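Local coordinates for protein A151R (African swine fever virus Georgia 2007/1, PDB 7CMA) that is a zinc-binding non-structural viral protein, possibly an oxygenase, whose biochemical role is not established, at residues H13-E26 against S72-I84. Sequence-based numbering, arbitrary orientation.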
loop_
_atom_site.group_PDB
_atom_site.type_symbol
_atom_site.label_atom_id
_atom_site.label_comp_id
_atom_site.label_asym_id
_atom_site.label_seq_id
_atom_site.Cartn_x
_atom_site.Cartn_y
_atom_site.Cartn_z
ATOM N N HIS A 13 4.838 -2.189 7.985
ATOM C CA HIS A 13 5.515 -0.862 8.000
ATOM C C HIS A 13 6.837 -0.966 8.768
ATOM O O HIS A 13 7.870 -0.554 8.210
ATOM C CB HIS A 13 4.596 0.219 8.587
ATOM C CG HIS A 13 5.297 1.502 8.895
ATOM N ND1 HIS A 13 5.589 2.437 7.917
ATOM C CD2 HIS A 13 5.779 2.003 10.055
ATOM C CE1 HIS A 13 6.188 3.472 8.468
ATOM N NE2 HIS A 13 6.333 3.222 9.776
ATOM N N LYS A 14 6.816 -1.606 9.942
ATOM C CA LYS A 14 8.024 -1.845 10.780
ATOM C C LYS A 14 9.085 -2.578 9.947
ATOM O O LYS A 14 10.236 -2.106 9.903
ATOM C CB LYS A 14 7.662 -2.651 12.031
ATOM C CG LYS A 14 8.838 -3.301 12.747
ATOM C CD LYS A 14 8.443 -4.046 14.003
ATOM C CE LYS A 14 9.632 -4.430 14.859
ATOM N NZ LYS A 14 9.359 -4.218 16.300
ATOM N N GLU A 15 8.738 -3.742 9.396
ATOM C CA GLU A 15 9.699 -4.590 8.648
ATOM C C GLU A 15 10.309 -3.769 7.504
ATOM O O GLU A 15 11.532 -3.876 7.289
ATOM C CB GLU A 15 9.018 -5.860 8.135
ATOM C CG GLU A 15 9.974 -7.031 7.980
ATOM C CD GLU A 15 10.633 -7.502 9.270
ATOM O OE1 GLU A 15 10.082 -7.227 10.359
ATOM O OE2 GLU A 15 11.705 -8.129 9.182
ATOM N N LYS A 16 9.502 -2.933 6.843
ATOM C CA LYS A 16 9.943 -2.166 5.650
ATOM C C LYS A 16 10.846 -1.007 6.099
ATOM O O LYS A 16 11.880 -0.804 5.470
ATOM C CB LYS A 16 8.737 -1.666 4.850
ATOM C CG LYS A 16 8.028 -2.726 4.017
ATOM C CD LYS A 16 7.389 -2.189 2.750
ATOM C CE LYS A 16 5.878 -2.147 2.813
ATOM N NZ LYS A 16 5.396 -1.188 3.836
ATOM N N LEU A 17 10.505 -0.332 7.197
ATOM C CA LEU A 17 11.265 0.849 7.692
ATOM C C LEU A 17 12.603 0.375 8.272
ATOM O O LEU A 17 13.625 0.930 7.872
ATOM C CB LEU A 17 10.434 1.609 8.729
ATOM C CG LEU A 17 11.050 2.915 9.238
ATOM C CD1 LEU A 17 11.580 3.766 8.089
ATOM C CD2 LEU A 17 10.042 3.705 10.060
ATOM N N ILE A 18 12.600 -0.741 9.009
ATOM C CA ILE A 18 13.849 -1.360 9.549
ATOM C C ILE A 18 14.752 -1.760 8.378
ATOM O O ILE A 18 15.968 -1.515 8.468
ATOM C CB ILE A 18 13.541 -2.557 10.470
ATOM C CG1 ILE A 18 12.979 -2.097 11.817
ATOM C CG2 ILE A 18 14.771 -3.434 10.641
ATOM C CD1 ILE A 18 12.647 -3.230 12.770
ATOM N N GLU A 19 14.185 -2.372 7.335
ATOM C CA GLU A 19 14.962 -2.805 6.139
ATOM C C GLU A 19 15.575 -1.568 5.470
ATOM O O GLU A 19 16.781 -1.588 5.190
ATOM C CB GLU A 19 14.077 -3.584 5.160
ATOM C CG GLU A 19 14.863 -4.292 4.063
ATOM C CD GLU A 19 15.597 -5.552 4.501
ATOM O OE1 GLU A 19 15.479 -5.927 5.688
ATOM O OE2 GLU A 19 16.321 -6.134 3.664
ATOM N N CYS A 20 14.782 -0.510 5.301
ATOM C CA CYS A 20 15.252 0.786 4.750
ATOM C C CYS A 20 16.417 1.328 5.592
ATOM O O CYS A 20 17.475 1.651 5.007
ATOM C CB CYS A 20 14.117 1.798 4.698
ATOM S SG CYS A 20 14.537 3.284 3.755
ATOM N N ILE A 21 16.245 1.398 6.914
ATOM C CA ILE A 21 17.295 1.930 7.836
ATOM C C ILE A 21 18.529 1.029 7.748
ATOM O O ILE A 21 19.645 1.570 7.668
ATOM C CB ILE A 21 16.773 2.045 9.278
ATOM C CG1 ILE A 21 15.573 2.994 9.363
ATOM C CG2 ILE A 21 17.893 2.462 10.220
ATOM C CD1 ILE A 21 14.833 2.926 10.667
ATOM N N TYR A 22 18.328 -0.291 7.808
ATOM C CA TYR A 22 19.418 -1.298 7.740
ATOM C C TYR A 22 20.305 -0.995 6.531
ATOM O O TYR A 22 21.543 -0.945 6.682
ATOM C CB TYR A 22 18.849 -2.719 7.671
ATOM C CG TYR A 22 19.860 -3.783 7.320
ATOM C CD1 TYR A 22 20.824 -4.183 8.231
ATOM C CD2 TYR A 22 19.919 -4.320 6.044
ATOM C CE1 TYR A 22 21.777 -5.134 7.907
ATOM C CE2 TYR A 22 20.876 -5.262 5.697
ATOM C CZ TYR A 22 21.791 -5.691 6.641
ATOM O OH TYR A 22 22.724 -6.639 6.324
ATOM N N HIS A 23 19.690 -0.838 5.360
ATOM C CA HIS A 23 20.399 -0.636 4.069
ATOM C C HIS A 23 21.134 0.708 4.102
ATOM O O HIS A 23 22.320 0.731 3.740
ATOM C CB HIS A 23 19.419 -0.744 2.894
ATOM C CG HIS A 23 18.959 -2.141 2.630
ATOM N ND1 HIS A 23 19.791 -3.238 2.794
ATOM C CD2 HIS A 23 17.759 -2.633 2.247
ATOM C CE1 HIS A 23 19.119 -4.340 2.527
ATOM N NE2 HIS A 23 17.873 -3.997 2.186
ATOM N N GLU A 24 20.488 1.747 4.643
ATOM C CA GLU A 24 21.068 3.112 4.751
ATOM C C GLU A 24 22.311 3.063 5.649
ATOM O O GLU A 24 23.359 3.594 5.225
ATOM C CB GLU A 24 20.022 4.100 5.276
ATOM C CG GLU A 24 19.078 4.609 4.199
ATOM C CD GLU A 24 19.747 5.431 3.109
ATOM O OE1 GLU A 24 20.829 5.979 3.368
ATOM O OE2 GLU A 24 19.191 5.506 2.003
ATOM N N LEU A 25 22.237 2.324 6.761
ATOM C CA LEU A 25 23.370 2.161 7.712
ATOM C C LEU A 25 24.502 1.363 7.044
ATOM O O LEU A 25 25.679 1.714 7.269
ATOM C CB LEU A 25 22.876 1.464 8.982
ATOM C CG LEU A 25 22.853 2.328 10.241
ATOM C CD1 LEU A 25 22.786 1.464 11.488
ATOM C CD2 LEU A 25 24.062 3.247 10.297
ATOM N N GLU A 26 24.159 0.337 6.255
ATOM C CA GLU A 26 25.152 -0.566 5.610
ATOM C C GLU A 26 25.828 0.161 4.441
ATOM O O GLU A 26 26.944 -0.242 4.071
ATOM C CB GLU A 26 24.487 -1.860 5.132
ATOM C CG GLU A 26 24.539 -2.985 6.154
ATOM C CD GLU A 26 25.937 -3.452 6.528
ATOM O OE1 GLU A 26 26.781 -3.581 5.620
ATOM O OE2 GLU A 26 26.174 -3.692 7.728
ATOM N N SER A 72 24.116 -4.019 12.344
ATOM C CA SER A 72 23.334 -3.007 11.589
ATOM C C SER A 72 21.831 -3.278 11.734
ATOM O O SER A 72 21.066 -2.305 11.845
ATOM C CB SER A 72 23.745 -2.981 10.147
ATOM O OG SER A 72 25.136 -2.735 10.030
ATOM N N LYS A 73 21.415 -4.548 11.683
ATOM C CA LYS A 73 19.979 -4.935 11.750
ATOM C C LYS A 73 19.440 -4.626 13.149
ATOM O O LYS A 73 18.309 -4.102 13.246
ATOM C CB LYS A 73 19.788 -6.415 11.407
ATOM C CG LYS A 73 18.345 -6.829 11.143
ATOM C CD LYS A 73 17.637 -5.960 10.116
ATOM C CE LYS A 73 16.999 -6.759 8.998
ATOM N NZ LYS A 73 15.852 -6.035 8.399
ATOM N N ASN A 74 20.224 -4.917 14.190
ATOM C CA ASN A 74 19.800 -4.687 15.593
ATOM C C ASN A 74 19.742 -3.181 15.850
ATOM O O ASN A 74 18.852 -2.753 16.599
ATOM C CB ASN A 74 20.700 -5.407 16.602
ATOM C CG ASN A 74 20.238 -6.822 16.892
ATOM O OD1 ASN A 74 19.045 -7.115 16.838
ATOM N ND2 ASN A 74 21.180 -7.716 17.146
ATOM N N ILE A 75 20.661 -2.408 15.262
ATOM C CA ILE A 75 20.661 -0.921 15.409
ATOM C C ILE A 75 19.441 -0.358 14.676
ATOM O O ILE A 75 18.713 0.449 15.286
ATOM C CB ILE A 75 21.974 -0.300 14.897
ATOM C CG1 ILE A 75 23.198 -0.989 15.505
ATOM C CG2 ILE A 75 21.977 1.204 15.139
ATOM C CD1 ILE A 75 24.342 -0.062 15.825
ATOM N N ALA A 76 19.161 -0.865 13.473
ATOM C CA ALA A 76 17.974 -0.463 12.682
ATOM C C ALA A 76 16.707 -0.614 13.532
ATOM O O ALA A 76 15.844 0.276 13.461
ATOM C CB ALA A 76 17.892 -1.277 11.420
ATOM N N LYS A 77 16.590 -1.722 14.271
ATOM C CA LYS A 77 15.416 -2.021 15.140
ATOM C C LYS A 77 15.356 -1.013 16.294
ATOM O O LYS A 77 14.256 -0.524 16.582
ATOM C CB LYS A 77 15.497 -3.450 15.682
ATOM C CG LYS A 77 14.270 -3.915 16.455
ATOM C CD LYS A 77 14.131 -5.421 16.520
ATOM C CE LYS A 77 14.415 -6.099 15.195
ATOM N NZ LYS A 77 14.617 -7.559 15.356
ATOM N N MET A 78 16.500 -0.730 16.929
ATOM C CA MET A 78 16.619 0.282 18.017
ATOM C C MET A 78 16.166 1.647 17.495
ATOM O O MET A 78 15.429 2.346 18.221
ATOM C CB MET A 78 18.064 0.395 18.517
ATOM C CG MET A 78 18.505 -0.768 19.385
ATOM S SD MET A 78 20.311 -0.860 19.553
ATOM C CE MET A 78 20.457 -2.024 20.908
ATOM N N ILE A 79 16.560 1.998 16.268
ATOM C CA ILE A 79 16.218 3.311 15.650
ATOM C C ILE A 79 14.712 3.350 15.339
ATOM O O ILE A 79 14.088 4.379 15.644
ATOM C CB ILE A 79 17.090 3.588 14.410
ATOM C CG1 ILE A 79 18.565 3.742 14.790
ATOM C CG2 ILE A 79 16.575 4.803 13.653
ATOM C CD1 ILE A 79 19.494 3.887 13.611
ATOM N N TYR A 80 14.130 2.239 14.865
ATOM C CA TYR A 80 12.663 2.152 14.617
ATOM C C TYR A 80 11.899 2.307 15.940
ATOM O O TYR A 80 10.877 2.999 15.962
ATOM C CB TYR A 80 12.270 0.829 13.957
ATOM C CG TYR A 80 10.786 0.558 13.977
ATOM C CD1 TYR A 80 9.945 1.131 13.038
ATOM C CD2 TYR A 80 10.203 -0.174 15.004
ATOM C CE1 TYR A 80 8.572 0.951 13.088
ATOM C CE2 TYR A 80 8.836 -0.400 15.044
ATOM C CZ TYR A 80 8.016 0.181 14.094
ATOM O OH TYR A 80 6.668 -0.025 14.137
ATOM N N ASN A 81 12.379 1.658 17.004
ATOM C CA ASN A 81 11.705 1.671 18.331
ATOM C C ASN A 81 11.686 3.108 18.871
ATOM O O ASN A 81 10.615 3.538 19.335
ATOM C CB ASN A 81 12.353 0.684 19.303
ATOM C CG ASN A 81 11.970 -0.753 19.013
ATOM O OD1 ASN A 81 10.958 -1.017 18.364
ATOM N ND2 ASN A 81 12.787 -1.690 19.461
ATOM N N TRP A 82 12.737 3.882 18.583
ATOM C CA TRP A 82 12.835 5.327 18.927
ATOM C C TRP A 82 11.821 6.129 18.099
ATOM O O TRP A 82 11.148 7.005 18.670
ATOM C CB TRP A 82 14.270 5.828 18.722
ATOM C CG TRP A 82 14.434 7.313 18.836
ATOM C CD1 TRP A 82 14.550 8.041 19.986
ATOM C CD2 TRP A 82 14.660 8.239 17.757
ATOM N NE1 TRP A 82 14.748 9.363 19.693
ATOM C CE2 TRP A 82 14.846 9.512 18.334
ATOM C CE3 TRP A 82 14.662 8.128 16.364
ATOM C CZ2 TRP A 82 15.044 10.659 17.564
ATOM C CZ3 TRP A 82 14.877 9.256 15.604
ATOM C CH2 TRP A 82 15.043 10.507 16.197
ATOM N N ILE A 83 11.739 5.858 16.793
ATOM C CA ILE A 83 10.834 6.604 15.867
ATOM C C ILE A 83 9.385 6.387 16.314
ATOM O O ILE A 83 8.658 7.383 16.447
ATOM C CB ILE A 83 11.046 6.175 14.404
ATOM C CG1 ILE A 83 12.338 6.761 13.820
ATOM C CG2 ILE A 83 9.832 6.545 13.564
ATOM C CD1 ILE A 83 12.795 6.082 12.542
ATOM N N ILE A 84 8.969 5.125 16.452
ATOM C CA ILE A 84 7.528 4.738 16.504
ATOM C C ILE A 84 6.902 5.259 17.804
ATOM O O ILE A 84 5.663 5.423 17.828
ATOM C CB ILE A 84 7.362 3.212 16.358
ATOM C CG1 ILE A 84 5.952 2.847 15.883
ATOM C CG2 ILE A 84 7.728 2.501 17.653
ATOM C CD1 ILE A 84 5.537 3.534 14.594
#
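Tyr80 reaches from helix 72-84 into a hole formed by His13, Lys14, Leu17 and Ile18. Its CB rests on Ile18 CG1 at 3.7 Å. With CG anti to the backbone N (chi1 167°), the ring extends along helix 13-26: Leu17 CD2 meets CD1 at the ring edge, near its plane, CE1 approaches the backbone CA of Lys14, and CE2 lies under Lys14 CG and CD. At the tip, OH touches Lys14 CB at 3.5 Å. The Lys14 chain runs over one face, its direction about perpendicular to that of the Tyr80 side chain, and its CG stands 3.9 Å from the ring centroid, a CH-pi contact; Ile84 CB, four residues on in the same segment, lies over the opposite face, toward the rim. Ile18 answers as a knob among Lys73, Ala76, Lys77 and Tyr80, its CD1 over Lys77 CA. The small Ala76 lets the backbones close in, its CB 3.5 Å from Ile18 O and its CA 5.2 Å from Tyr22 CA. Farther on, Lys73, bent at chi2 and chi3, passes Tyr22, and its NZ meets Glu19 OE1 at 2.7 Å, nearly in line with the C-O bond, in a salt bridge. Ser72 OG donates to Glu26 OE2 (2.7 Å) on the anti side of the carboxylate, 20° out of its plane, and also hydrogen-bonds with Tyr50 OH of strand 49-55. Beneath, Ile21, Leu25, Ile75 and Ile79 join Ile31, Ile43 and Ile92 of the five-stranded sheet. Two helical segments at 126°, interlocked knobs-into-holes, are consistent with a helical layer packed on an antiparallel sheet, as in two-layer alpha/beta folds.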